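Local coordinates for protein alkaline serine protease (Pseudoalteromonas sp., PDB 1Y9Z) that probably hydrolyses peptide bonds in proteins as a subtilisin-like serine protease from a cold-living Antarctic bacterium, at residues A75-E80 with M86-A91; E80-V85 with L206-V211; N38-N43 with H65-A70; T14-S19 with A379-S384; W6-V11 with T372-G377. One frame throughout, in Å; residues are numbered along the deposited sequence.

Contact 1: A75-E80 with M86-A91; sequences AIANNE and MPNQNA. With CA (calcium ion), chain C.
Ala77 and Pro87 join the two arms of the calcium-binding loop that follows helix 65-74, consistent with the strong calcium site of subtilisins. The arms share one backbone hydrogen bond: Ala77 N donates to Pro87 O over 2.9 Å, nearly straight at 170°. Ile76 CA offers a CA-H contact to the same oxygen.

Van der Waals contacts flank this bond. Ala77 CB lies 3.9 Å from Pro87 CB, an apolar pair, and that proline carbon also touches the carbonyl oxygen of Ala75. Further on, the side chains of Ile76 and Gln89 meet at about a right angle. Ile76 CG2, turned opposite its own backbone N, reaches the end of the amide, 3.8 Å from Gln89 OE1. The other branch of the isoleucine, through CD1, touches Gln89 CG. Cut back to an alanine, Ile76 would probably leave a gap beside Gln89 CG and the amide, and the aliphatic part of Gln89 would lose its support.

The polar end of Gln89 has other partners. Its NE2 bonds to Ala42 O. A water lies 2.9 Å from Gln89 OE1 and also reaches Ala77 O, though further acceptors compete for its protons.

Metal bonds shape the 75-80 arm. The calcium ion is held by Ile76 O at 2.3 Å, Asn78 OD1 at 2.4 Å and Glu80 O at 2.2 Å. Glu2, Asp39 and Val82 complete the site. Asn78 OD1 has a second task in an Asx turn: it accepts from Glu80 N at 3.2 Å, with the donor 36° out of the carbonyl plane.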
# COMPACT_ATOMS: atom_id res chain seq x y z
N ALA A 75 -6.22 -9.14 6.06
CA ALA A 75 -6.80 -10.00 5.02
C ALA A 75 -6.62 -11.42 5.57
O ALA A 75 -5.55 -11.78 6.05
CB ALA A 75 -6.06 -9.83 3.70
N ILE A 76 -7.68 -12.21 5.49
CA ILE A 76 -7.68 -13.56 6.05
C ILE A 76 -6.85 -14.62 5.33
O ILE A 76 -6.83 -14.68 4.10
CB ILE A 76 -9.13 -14.07 6.17
CG1 ILE A 76 -9.93 -13.11 7.06
CG2 ILE A 76 -9.16 -15.48 6.75
CD1 ILE A 76 -11.41 -13.40 7.10
N ALA A 77 -6.15 -15.43 6.11
CA ALA A 77 -5.33 -16.52 5.58
C ALA A 77 -6.31 -17.64 5.21
O ALA A 77 -6.99 -18.18 6.09
CB ALA A 77 -4.34 -16.99 6.63
N ASN A 78 -6.37 -17.98 3.93
CA ASN A 78 -7.30 -19.01 3.47
C ASN A 78 -7.01 -19.56 2.08
O ASN A 78 -7.93 -19.99 1.39
CB ASN A 78 -8.72 -18.43 3.49
CG ASN A 78 -8.80 -17.12 2.74
OD1 ASN A 78 -7.91 -16.78 1.95
ND2 ASN A 78 -9.88 -16.37 2.96
N ASN A 79 -5.76 -19.56 1.66
CA ASN A 79 -5.42 -20.10 0.33
C ASN A 79 -6.04 -19.35 -0.87
O ASN A 79 -6.08 -19.89 -1.98
CB ASN A 79 -5.80 -21.58 0.27
CG ASN A 79 -5.25 -22.28 -0.96
OD1 ASN A 79 -4.04 -22.27 -1.21
ND2 ASN A 79 -6.13 -22.90 -1.74
N GLU A 80 -6.54 -18.14 -0.65
CA GLU A 80 -7.09 -17.33 -1.74
C GLU A 80 -6.75 -15.87 -1.45
O GLU A 80 -6.57 -15.49 -0.30
CB GLU A 80 -8.62 -17.49 -1.88
CG GLU A 80 -9.46 -16.80 -0.81
CD GLU A 80 -10.96 -16.90 -1.09
OE1 GLU A 80 -11.45 -16.21 -2.02
OE2 GLU A 80 -11.64 -17.68 -0.39
N MET A 86 -2.19 -9.48 10.48
CA MET A 86 -2.81 -10.42 11.43
C MET A 86 -3.92 -11.09 10.62
O MET A 86 -5.07 -10.64 10.63
CB MET A 86 -3.38 -9.64 12.61
CG MET A 86 -2.32 -8.83 13.36
SD MET A 86 -2.97 -7.80 14.69
CE MET A 86 -3.63 -6.43 13.73
N PRO A 87 -3.59 -12.19 9.93
CA PRO A 87 -4.52 -12.95 9.09
C PRO A 87 -5.28 -14.14 9.66
O PRO A 87 -6.06 -14.76 8.94
CB PRO A 87 -3.61 -13.40 7.97
CG PRO A 87 -2.40 -13.85 8.76
CD PRO A 87 -2.23 -12.75 9.82
N ASN A 88 -5.08 -14.46 10.94
CA ASN A 88 -5.74 -15.64 11.49
C ASN A 88 -7.04 -15.47 12.26
O ASN A 88 -7.39 -16.31 13.09
CB ASN A 88 -4.73 -16.43 12.32
CG ASN A 88 -3.48 -16.77 11.53
OD1 ASN A 88 -2.41 -16.20 11.75
ND2 ASN A 88 -3.61 -17.71 10.60
N GLN A 89 -7.77 -14.39 11.98
CA GLN A 89 -9.06 -14.16 12.62
C GLN A 89 -9.01 -14.11 14.15
O GLN A 89 -9.86 -14.69 14.84
CB GLN A 89 -10.04 -15.25 12.16
CG GLN A 89 -10.31 -15.21 10.66
CD GLN A 89 -10.92 -16.49 10.13
OE1 GLN A 89 -10.21 -17.45 9.81
NE2 GLN A 89 -12.24 -16.52 10.03
N ASN A 90 -8.03 -13.38 14.67
CA ASN A 90 -7.86 -13.23 16.11
C ASN A 90 -8.05 -11.78 16.56
O ASN A 90 -8.78 -11.50 17.50
CB ASN A 90 -6.47 -13.72 16.53
CG ASN A 90 -6.33 -15.22 16.45
OD1 ASN A 90 -5.34 -15.74 15.92
ND2 ASN A 90 -7.32 -15.94 16.98
N ALA A 91 -7.37 -10.87 15.87
CA ALA A 91 -7.46 -9.45 16.21
C ALA A 91 -8.88 -8.91 16.13
O ALA A 91 -9.67 -9.34 15.29
CB ALA A 91 -6.55 -8.65 15.28
CA CA C . -6.61 -14.75 1.83
O HOH W 1 -7.49 -17.77 9.01

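Contact 2: E80-V85 with L206-V211; sequences EGVVGV and LSTVTV. With CA (calcium ion), chain C.
Val82, on the calcium-binding loop, points its side chain at Leu206 and the following residues of strand 205-208. That strand forms a short antiparallel pair with strand 362-365 in the subtilisin-like fold. The contact is buried and apolar.

The two branches of the valine divide the work. CG1 lies opposite its own carbonyl carbon, chi1 -61°, and meets the isobutyl end of the leucine: Val82 CG1 is 3.8 Å from Leu206 CD2 and 4.0 Å from Leu206 CG. The leucine CG stands opposite its backbone N, chi1 176°, and the side chain offers CD2 to the valine. The two side chains meet on a slant. The second valine branch sits over the strand backbone, with Val82 CG2 4.4 Å from Ser207 CA. Val82 CG2 is also 4.5 Å from Thr208 CG2, a looser contact.

The polar ends of the strand residues serve another element. Ser207, whose side chain points away from the loop, bonds through OG to His68 O, and Thr208 OG1 bonds to Thr67 O. Both oxygens belong to helix 65-74. The strand is therefore gripped by hydrogen bonds to that helix and packed by methyl groups of the loop.

The metal fixes the loop backbone at the valine itself: Val82 O binds the calcium ion at 2.4 Å.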
# COMPACT_ATOMS: atom_id res chain seq x y z
N GLU A 80 -6.54 -18.14 -0.65
CA GLU A 80 -7.09 -17.33 -1.74
C GLU A 80 -6.75 -15.87 -1.45
O GLU A 80 -6.57 -15.49 -0.30
CB GLU A 80 -8.62 -17.49 -1.88
CG GLU A 80 -9.46 -16.80 -0.81
CD GLU A 80 -10.96 -16.90 -1.09
OE1 GLU A 80 -11.45 -16.21 -2.02
OE2 GLU A 80 -11.64 -17.68 -0.39
N GLY A 81 -6.65 -15.06 -2.50
CA GLY A 81 -6.34 -13.66 -2.31
C GLY A 81 -4.99 -13.39 -1.68
O GLY A 81 -3.96 -13.84 -2.18
N VAL A 82 -4.99 -12.64 -0.59
CA VAL A 82 -3.75 -12.28 0.10
C VAL A 82 -3.86 -12.54 1.60
O VAL A 82 -4.78 -13.23 2.06
CB VAL A 82 -3.41 -10.79 -0.13
CG1 VAL A 82 -3.20 -10.53 -1.62
CG2 VAL A 82 -4.52 -9.90 0.40
N VAL A 83 -2.91 -12.00 2.36
CA VAL A 83 -2.89 -12.12 3.81
C VAL A 83 -2.44 -10.78 4.39
O VAL A 83 -1.59 -10.10 3.81
CB VAL A 83 -1.91 -13.22 4.30
CG1 VAL A 83 -2.42 -14.58 3.90
CG2 VAL A 83 -0.52 -12.99 3.71
N GLY A 84 -3.04 -10.39 5.51
CA GLY A 84 -2.68 -9.15 6.16
C GLY A 84 -1.71 -9.41 7.30
O GLY A 84 -1.29 -10.55 7.53
N VAL A 85 -1.35 -8.36 8.03
CA VAL A 85 -0.42 -8.49 9.14
C VAL A 85 -0.89 -9.51 10.17
O VAL A 85 -0.10 -10.30 10.68
CB VAL A 85 -0.18 -7.13 9.84
CG1 VAL A 85 0.77 -7.30 11.02
CG2 VAL A 85 0.40 -6.13 8.85
N LEU A 206 -0.39 -4.56 -2.91
CA LEU A 206 -1.54 -5.37 -3.28
C LEU A 206 -2.40 -5.65 -2.06
O LEU A 206 -1.89 -6.05 -1.01
CB LEU A 206 -1.08 -6.69 -3.89
CG LEU A 206 -2.17 -7.70 -4.27
CD1 LEU A 206 -3.03 -7.14 -5.40
CD2 LEU A 206 -1.52 -9.01 -4.69
N SER A 207 -3.71 -5.44 -2.18
CA SER A 207 -4.61 -5.72 -1.08
C SER A 207 -6.04 -5.89 -1.58
O SER A 207 -6.30 -5.80 -2.78
CB SER A 207 -4.57 -4.59 -0.03
OG SER A 207 -5.29 -4.95 1.14
N THR A 208 -6.94 -6.15 -0.65
CA THR A 208 -8.35 -6.32 -0.93
C THR A 208 -9.02 -5.00 -1.30
O THR A 208 -8.65 -3.94 -0.79
CB THR A 208 -9.08 -6.85 0.31
OG1 THR A 208 -8.73 -6.03 1.44
CG2 THR A 208 -8.69 -8.29 0.61
N VAL A 209 -9.98 -5.05 -2.21
CA VAL A 209 -10.75 -3.87 -2.58
C VAL A 209 -12.20 -4.33 -2.70
O VAL A 209 -12.47 -5.53 -2.78
CB VAL A 209 -10.31 -3.22 -3.91
CG1 VAL A 209 -8.89 -2.68 -3.78
CG2 VAL A 209 -10.42 -4.22 -5.05
N THR A 210 -13.13 -3.39 -2.70
CA THR A 210 -14.54 -3.71 -2.83
C THR A 210 -14.71 -4.68 -3.99
O THR A 210 -14.17 -4.46 -5.08
CB THR A 210 -15.36 -2.44 -3.08
OG1 THR A 210 -15.13 -1.53 -2.00
CG2 THR A 210 -16.85 -2.76 -3.17
N VAL A 211 -15.45 -5.76 -3.76
CA VAL A 211 -15.66 -6.79 -4.76
C VAL A 211 -15.97 -6.26 -6.16
O VAL A 211 -16.89 -5.46 -6.34
CB VAL A 211 -16.77 -7.77 -4.32
CG1 VAL A 211 -17.08 -8.76 -5.44
CG2 VAL A 211 -16.33 -8.52 -3.07
CA CA C . -6.61 -14.75 1.83

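Contact 3: N38-N43 with H65-A70; sequences NDLNAN and HGTHVA. With CA (calcium ion), chain C.
Leu40 begins a type I beta turn that runs to Asn43, and its CA stands 8.1 Å from the CA of Ala70 on helix 65-74. The leucine side chain bridges this distance. With CG opposite the carbonyl carbon, chi1 -64°, and the chain extended beyond, the two end methyls reach different places on the helix. Leu40 CD1 touches Thr67 CG2 at 3.6 Å and lies 4.1 Å from Thr67 O. Leu40 CD2 rests more loosely on Ala70, 4.5 Å from Ala70 CB.

Thr67 offers its methyl to the leucine, while the strongest polar partner of its hydroxyl is Asp34. Leu40 also touches Thr208 of strand 205-208.

The contact lies between two sites. Asp39, just before the leucine, binds the calcium ion with both carboxylate oxygens, OD2 at 2.6 Å. His65 lines the phenylmethanesulfonic acid pocket and bonds through ND1 to Asp30, consistent with the histidine and aspartate of a subtilisin catalytic triad. The link between these parts is apolar. It rests on the fit of methyl groups and carries no directional bond, so the shape of the leucine matters more here than any charge.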
# COMPACT_ATOMS: atom_id res chain seq x y z
N ASN A 38 -14.50 -12.16 0.56
CA ASN A 38 -14.06 -13.44 1.12
C ASN A 38 -12.85 -13.34 2.05
O ASN A 38 -12.71 -14.14 2.97
CB ASN A 38 -13.74 -14.45 0.01
CG ASN A 38 -14.98 -14.91 -0.73
OD1 ASN A 38 -16.10 -14.80 -0.24
ND2 ASN A 38 -14.77 -15.47 -1.92
N ASP A 39 -11.98 -12.37 1.80
CA ASP A 39 -10.79 -12.22 2.63
C ASP A 39 -11.01 -11.29 3.82
O ASP A 39 -10.07 -10.99 4.56
CB ASP A 39 -9.62 -11.70 1.78
CG ASP A 39 -8.59 -12.78 1.48
OD1 ASP A 39 -8.92 -13.97 1.62
OD2 ASP A 39 -7.45 -12.44 1.09
N LEU A 40 -12.24 -10.84 4.02
CA LEU A 40 -12.56 -9.93 5.13
C LEU A 40 -13.82 -10.28 5.91
O LEU A 40 -14.00 -9.84 7.04
CB LEU A 40 -12.71 -8.50 4.60
CG LEU A 40 -11.49 -7.84 3.97
CD1 LEU A 40 -11.89 -6.50 3.37
CD2 LEU A 40 -10.41 -7.65 5.03
N ASN A 41 -14.69 -11.07 5.30
CA ASN A 41 -15.96 -11.44 5.92
C ASN A 41 -15.87 -12.05 7.32
O ASN A 41 -16.59 -11.63 8.22
CB ASN A 41 -16.70 -12.42 5.00
CG ASN A 41 -18.08 -12.76 5.51
OD1 ASN A 41 -19.01 -11.96 5.41
ND2 ASN A 41 -18.23 -13.95 6.08
N ALA A 42 -15.00 -13.04 7.48
CA ALA A 42 -14.87 -13.75 8.75
C ALA A 42 -13.91 -13.20 9.80
O ALA A 42 -13.46 -13.94 10.68
CB ALA A 42 -14.55 -15.21 8.48
N ASN A 43 -13.60 -11.91 9.73
CA ASN A 43 -12.73 -11.32 10.74
C ASN A 43 -13.59 -10.96 11.95
O ASN A 43 -14.81 -10.92 11.86
CB ASN A 43 -12.06 -10.04 10.22
CG ASN A 43 -10.72 -10.31 9.57
OD1 ASN A 43 -9.94 -11.13 10.05
ND2 ASN A 43 -10.43 -9.60 8.49
N HIS A 65 -11.05 2.51 -0.56
CA HIS A 65 -9.85 2.83 0.21
C HIS A 65 -9.75 2.11 1.56
O HIS A 65 -8.74 1.48 1.86
CB HIS A 65 -9.76 4.34 0.41
CG HIS A 65 -8.44 4.81 0.94
ND1 HIS A 65 -8.20 4.97 2.29
CD2 HIS A 65 -7.29 5.14 0.30
CE1 HIS A 65 -6.95 5.39 2.46
NE2 HIS A 65 -6.38 5.50 1.27
N GLY A 66 -10.81 2.19 2.36
CA GLY A 66 -10.82 1.56 3.66
C GLY A 66 -10.69 0.05 3.61
O GLY A 66 -10.16 -0.57 4.53
N THR A 67 -11.19 -0.54 2.53
CA THR A 67 -11.13 -1.98 2.36
C THR A 67 -9.70 -2.41 2.03
O THR A 67 -9.24 -3.46 2.46
CB THR A 67 -12.12 -2.43 1.25
OG1 THR A 67 -13.46 -2.18 1.70
CG2 THR A 67 -11.97 -3.91 0.94
N HIS A 68 -9.00 -1.57 1.27
CA HIS A 68 -7.61 -1.86 0.91
C HIS A 68 -6.77 -1.78 2.19
O HIS A 68 -5.97 -2.67 2.49
CB HIS A 68 -7.13 -0.85 -0.14
CG HIS A 68 -5.86 -1.24 -0.82
ND1 HIS A 68 -4.62 -1.07 -0.24
CD2 HIS A 68 -5.64 -1.81 -2.03
CE1 HIS A 68 -3.69 -1.51 -1.07
NE2 HIS A 68 -4.28 -1.97 -2.16
N VAL A 69 -6.98 -0.71 2.96
CA VAL A 69 -6.28 -0.51 4.22
C VAL A 69 -6.55 -1.68 5.17
O VAL A 69 -5.63 -2.23 5.78
CB VAL A 69 -6.73 0.82 4.87
CG1 VAL A 69 -6.24 0.92 6.30
CG2 VAL A 69 -6.20 2.00 4.05
N ALA A 70 -7.82 -2.08 5.28
CA ALA A 70 -8.20 -3.19 6.15
C ALA A 70 -7.53 -4.49 5.72
O ALA A 70 -7.11 -5.28 6.57
CB ALA A 70 -9.72 -3.36 6.14
CA CA C . -6.61 -14.75 1.83

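Contact 4: T14-S19 with A379-S384; sequences TVLSDS and ATLVWS
Leu381 of helix 368-385 pushes its two methyls into the loop that precedes strand 25-30. The packing centres on this leucine. Leu381 CD1 lies against the loop backbone, 3.6 Å from Asp18 CA and 3.6 Å from Ser17 O. It also reaches Asp18 CB. Leu381 CD2 turns to Leu16, 4.1 Å from Leu16 CB. The leucine gets there with CG opposite its backbone N, chi1 174°, which sends the branches off the helix toward the loop. Without its two methyls, as in an alanine, Leu381 would probably leave a gap between the helix and Leu16 and Asp18, and the loop backbone without its apolar support.

The polar contact runs through water. One molecule donates to Ser17 O at 2.8 Å and to Ser384 OG at 2.8 Å. Ser384 OG in turn gives its proton to Leu381 O, one turn back, at 2.6 Å. The hydroxyl thus joins the helix backbone to the bridging water. The carboxylate of Asp18 leads away from the helix and accepts from Asn88 N.

Around this joint, Tyr385 OH bonds to Ser17 N. Leu16 also packs on Ala421 and Lys425 of helix 421-430. On helix 368-385, Ala379 and Trp383 touch strand 152-156.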
# COMPACT_ATOMS: atom_id res chain seq x y z
N THR A 14 5.05 -12.05 9.04
CA THR A 14 4.79 -13.44 8.68
C THR A 14 5.49 -14.43 9.59
O THR A 14 5.08 -15.59 9.68
CB THR A 14 5.22 -13.72 7.22
OG1 THR A 14 6.63 -13.50 7.09
CG2 THR A 14 4.48 -12.80 6.26
N VAL A 15 6.54 -13.99 10.28
CA VAL A 15 7.29 -14.86 11.18
C VAL A 15 6.71 -14.90 12.59
O VAL A 15 6.99 -15.83 13.35
CB VAL A 15 8.76 -14.43 11.25
CG1 VAL A 15 9.44 -14.68 9.92
CG2 VAL A 15 8.86 -12.97 11.63
N LEU A 16 5.93 -13.89 12.95
CA LEU A 16 5.31 -13.84 14.28
C LEU A 16 3.93 -14.48 14.18
O LEU A 16 3.51 -14.91 13.11
CB LEU A 16 5.18 -12.40 14.76
CG LEU A 16 6.49 -11.63 15.01
CD1 LEU A 16 6.16 -10.23 15.51
CD2 LEU A 16 7.33 -12.37 16.04
N SER A 17 3.23 -14.56 15.31
CA SER A 17 1.90 -15.14 15.35
C SER A 17 0.91 -14.21 16.03
O SER A 17 1.21 -13.65 17.09
CB SER A 17 1.92 -16.47 16.10
OG SER A 17 0.61 -16.93 16.36
N ASP A 18 -0.27 -14.05 15.44
CA ASP A 18 -1.29 -13.18 16.00
C ASP A 18 -2.24 -13.93 16.93
O ASP A 18 -3.35 -13.48 17.19
CB ASP A 18 -2.10 -12.51 14.88
CG ASP A 18 -2.95 -13.50 14.09
OD1 ASP A 18 -2.91 -14.72 14.39
OD2 ASP A 18 -3.67 -13.07 13.16
N SER A 19 -1.80 -15.08 17.45
CA SER A 19 -2.64 -15.88 18.33
C SER A 19 -3.18 -15.14 19.54
O SER A 19 -4.25 -15.48 20.05
CB SER A 19 -1.88 -17.13 18.80
OG SER A 19 -0.85 -16.80 19.71
N ALA A 379 1.99 -2.74 14.88
CA ALA A 379 1.94 -2.20 16.23
C ALA A 379 0.99 -3.03 17.08
O ALA A 379 1.29 -3.38 18.22
CB ALA A 379 1.48 -0.74 16.20
N THR A 380 -0.17 -3.35 16.51
CA THR A 380 -1.18 -4.14 17.20
C THR A 380 -0.65 -5.55 17.47
O THR A 380 -0.81 -6.08 18.57
CB THR A 380 -2.47 -4.22 16.36
OG1 THR A 380 -2.93 -2.89 16.07
CG2 THR A 380 -3.56 -4.95 17.13
N LEU A 381 -0.02 -6.15 16.46
CA LEU A 381 0.53 -7.49 16.58
C LEU A 381 1.58 -7.57 17.69
O LEU A 381 1.53 -8.45 18.55
CB LEU A 381 1.15 -7.92 15.25
CG LEU A 381 1.91 -9.25 15.22
CD1 LEU A 381 1.01 -10.40 15.65
CD2 LEU A 381 2.44 -9.48 13.81
N VAL A 382 2.53 -6.64 17.66
CA VAL A 382 3.59 -6.60 18.66
C VAL A 382 3.01 -6.35 20.05
O VAL A 382 3.41 -6.99 21.02
CB VAL A 382 4.62 -5.51 18.32
CG1 VAL A 382 5.61 -5.34 19.46
CG2 VAL A 382 5.36 -5.88 17.04
N TRP A 383 2.07 -5.42 20.14
CA TRP A 383 1.46 -5.08 21.41
C TRP A 383 0.72 -6.27 22.03
O TRP A 383 0.64 -6.38 23.25
CB TRP A 383 0.48 -3.91 21.22
CG TRP A 383 0.20 -3.10 22.45
CD1 TRP A 383 0.60 -3.38 23.74
CD2 TRP A 383 -0.54 -1.88 22.52
NE1 TRP A 383 0.15 -2.40 24.59
CE2 TRP A 383 -0.55 -1.47 23.87
CE3 TRP A 383 -1.20 -1.09 21.56
CZ2 TRP A 383 -1.19 -0.29 24.29
CZ3 TRP A 383 -1.84 0.07 21.98
CH2 TRP A 383 -1.83 0.46 23.33
N SER A 384 0.18 -7.15 21.19
CA SER A 384 -0.56 -8.30 21.70
C SER A 384 0.32 -9.23 22.53
O SER A 384 -0.20 -9.99 23.36
CB SER A 384 -1.21 -9.09 20.55
OG SER A 384 -0.26 -9.83 19.80
O HOH W 2 -0.31 -12.51 19.11

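Contact 5: W6-V11 with T372-G377; sequences WGQTFV and TPHVSG
Gly7 and His374 form a buried helix-to-helix contact, in which the short N-terminal helix 6-10 packs on the long helix 368-385. That long helix opens near Ser369 of the phenylmethanesulfonic acid pocket, probably the nucleophile of this subtilase.

One imidazole carries most of the contact. The His374 ring stands out from its helix, with CG opposite the carbonyl carbon, chi1 -80°. Its outer atoms reach the glycine backbone: His374 NE2 is 3.7 Å from Gly7 CA, and His374 CD2 is 3.8 Å from Gly7 O. A beta carbon on Gly7 would run into the ring, so the close approach depends on the bare backbone.

Gln8 approaches the ring obliquely. Its chain bends at chi2, -58°, and brings Gln8 NE2 to 3.9 Å from His374 NE2. The amide and ring planes are 25° apart. A water bridges the two: it accepts from Gln8 NE2 at 3.2 Å and bonds to His374 NE2 at 2.8 Å. Both groups have second partners. Gln8 NE2 also bonds to Thr72 O, and His374 ND1 bonds to Met370 O, which fixes the turn of the ring. Val11 CG1 adds a looser contact with His374 CB.

Several elements enclose this joint. Pro201 of strand 196-201 touches Trp6, Val11 and His374. Pro373 lies on Val69, Thr72 and Ile73 of helix 65-74, while Thr372 and Val375 pack on strand 152-156.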
# COMPACT_ATOMS: atom_id res chain seq x y z
N TRP A 6 4.74 -8.30 -0.88
CA TRP A 6 6.07 -8.00 -0.37
C TRP A 6 6.09 -7.22 0.94
O TRP A 6 6.92 -7.48 1.80
CB TRP A 6 6.90 -7.24 -1.42
CG TRP A 6 6.48 -5.81 -1.67
CD1 TRP A 6 5.58 -5.36 -2.59
CD2 TRP A 6 6.97 -4.65 -0.98
NE1 TRP A 6 5.49 -3.99 -2.53
CE2 TRP A 6 6.33 -3.53 -1.55
CE3 TRP A 6 7.89 -4.45 0.05
CZ2 TRP A 6 6.57 -2.22 -1.11
CZ3 TRP A 6 8.14 -3.14 0.49
CH2 TRP A 6 7.48 -2.05 -0.10
N GLY A 7 5.16 -6.28 1.10
CA GLY A 7 5.12 -5.49 2.32
C GLY A 7 4.96 -6.34 3.57
O GLY A 7 5.55 -6.04 4.61
N GLN A 8 4.15 -7.39 3.48
CA GLN A 8 3.92 -8.27 4.62
C GLN A 8 5.20 -8.96 5.06
O GLN A 8 5.44 -9.13 6.25
CB GLN A 8 2.88 -9.33 4.26
CG GLN A 8 1.48 -8.79 3.98
CD GLN A 8 0.91 -8.00 5.13
OE1 GLN A 8 1.09 -8.35 6.29
NE2 GLN A 8 0.18 -6.93 4.81
N THR A 9 6.02 -9.35 4.09
CA THR A 9 7.27 -10.02 4.39
C THR A 9 8.33 -9.06 4.92
O THR A 9 9.08 -9.40 5.84
CB THR A 9 7.82 -10.74 3.14
OG1 THR A 9 6.84 -11.67 2.65
CG2 THR A 9 9.10 -11.51 3.49
N PHE A 10 8.40 -7.86 4.34
CA PHE A 10 9.39 -6.87 4.75
C PHE A 10 9.29 -6.37 6.19
O PHE A 10 10.32 -6.15 6.84
CB PHE A 10 9.37 -5.66 3.81
CG PHE A 10 10.12 -5.87 2.52
CD1 PHE A 10 10.81 -4.81 1.93
CD2 PHE A 10 10.13 -7.11 1.88
CE1 PHE A 10 11.50 -4.98 0.74
CE2 PHE A 10 10.81 -7.29 0.68
CZ PHE A 10 11.50 -6.22 0.11
N VAL A 11 8.08 -6.19 6.69
CA VAL A 11 7.90 -5.70 8.05
C VAL A 11 8.10 -6.79 9.09
O VAL A 11 8.13 -6.52 10.29
CB VAL A 11 6.49 -5.07 8.24
CG1 VAL A 11 6.30 -3.93 7.26
CG2 VAL A 11 5.41 -6.13 8.07
N THR A 372 0.73 3.15 6.26
CA THR A 372 0.12 3.29 7.58
C THR A 372 -0.44 1.99 8.17
O THR A 372 -0.11 1.65 9.30
CB THR A 372 -0.96 4.40 7.54
OG1 THR A 372 -0.33 5.65 7.23
CG2 THR A 372 -1.66 4.53 8.89
N PRO A 373 -1.29 1.25 7.43
CA PRO A 373 -1.82 0.00 7.99
C PRO A 373 -0.76 -1.06 8.25
O PRO A 373 -0.96 -1.95 9.08
CB PRO A 373 -2.86 -0.43 6.95
CG PRO A 373 -2.39 0.20 5.68
CD PRO A 373 -1.94 1.56 6.14
N HIS A 374 0.37 -0.98 7.55
CA HIS A 374 1.45 -1.94 7.81
C HIS A 374 1.97 -1.62 9.21
O HIS A 374 2.21 -2.51 10.02
CB HIS A 374 2.60 -1.80 6.81
CG HIS A 374 2.34 -2.45 5.48
ND1 HIS A 374 1.76 -1.79 4.43
CD2 HIS A 374 2.61 -3.70 5.04
CE1 HIS A 374 1.68 -2.60 3.39
NE2 HIS A 374 2.19 -3.77 3.73
N VAL A 375 2.14 -0.33 9.49
CA VAL A 375 2.64 0.12 10.78
C VAL A 375 1.66 -0.12 11.92
O VAL A 375 2.04 -0.63 12.97
CB VAL A 375 3.03 1.63 10.72
CG1 VAL A 375 3.41 2.13 12.11
CG2 VAL A 375 4.19 1.82 9.76
N SER A 376 0.39 0.24 11.73
CA SER A 376 -0.59 0.04 12.78
C SER A 376 -0.91 -1.44 12.96
O SER A 376 -1.20 -1.89 14.07
CB SER A 376 -1.87 0.84 12.48
OG SER A 376 -2.46 0.45 11.25
N GLY A 377 -0.85 -2.20 11.87
CA GLY A 377 -1.11 -3.63 11.96
C GLY A 377 -0.00 -4.27 12.79
O GLY A 377 -0.27 -5.06 13.69
O HOH W 3 1.27 -5.79 1.97

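Contacts 2, 3 and 5 are buried, while contacts 1 and 4 lie nearer the surface and are partly open. Contacts 1, 2 and 3 surround one calcium ion, and each supplies ligands to it; contacts 1 and 2 share Glu80. Contacts 4 and 5 both use helix 368-385, at points one after the other along it. Burial alone does not set the chemistry. Contacts 2 and 3 join their segments by apolar packing, with no direct hydrogen bond between the segments. Contacts 1, 4 and 5 add bridging waters, though contact 5 is buried, and contact 1 a direct backbone hydrogen bond. Val85 of contact 2 touches Leu381 of contact 4, so the calcium loop also meets helix 368-385.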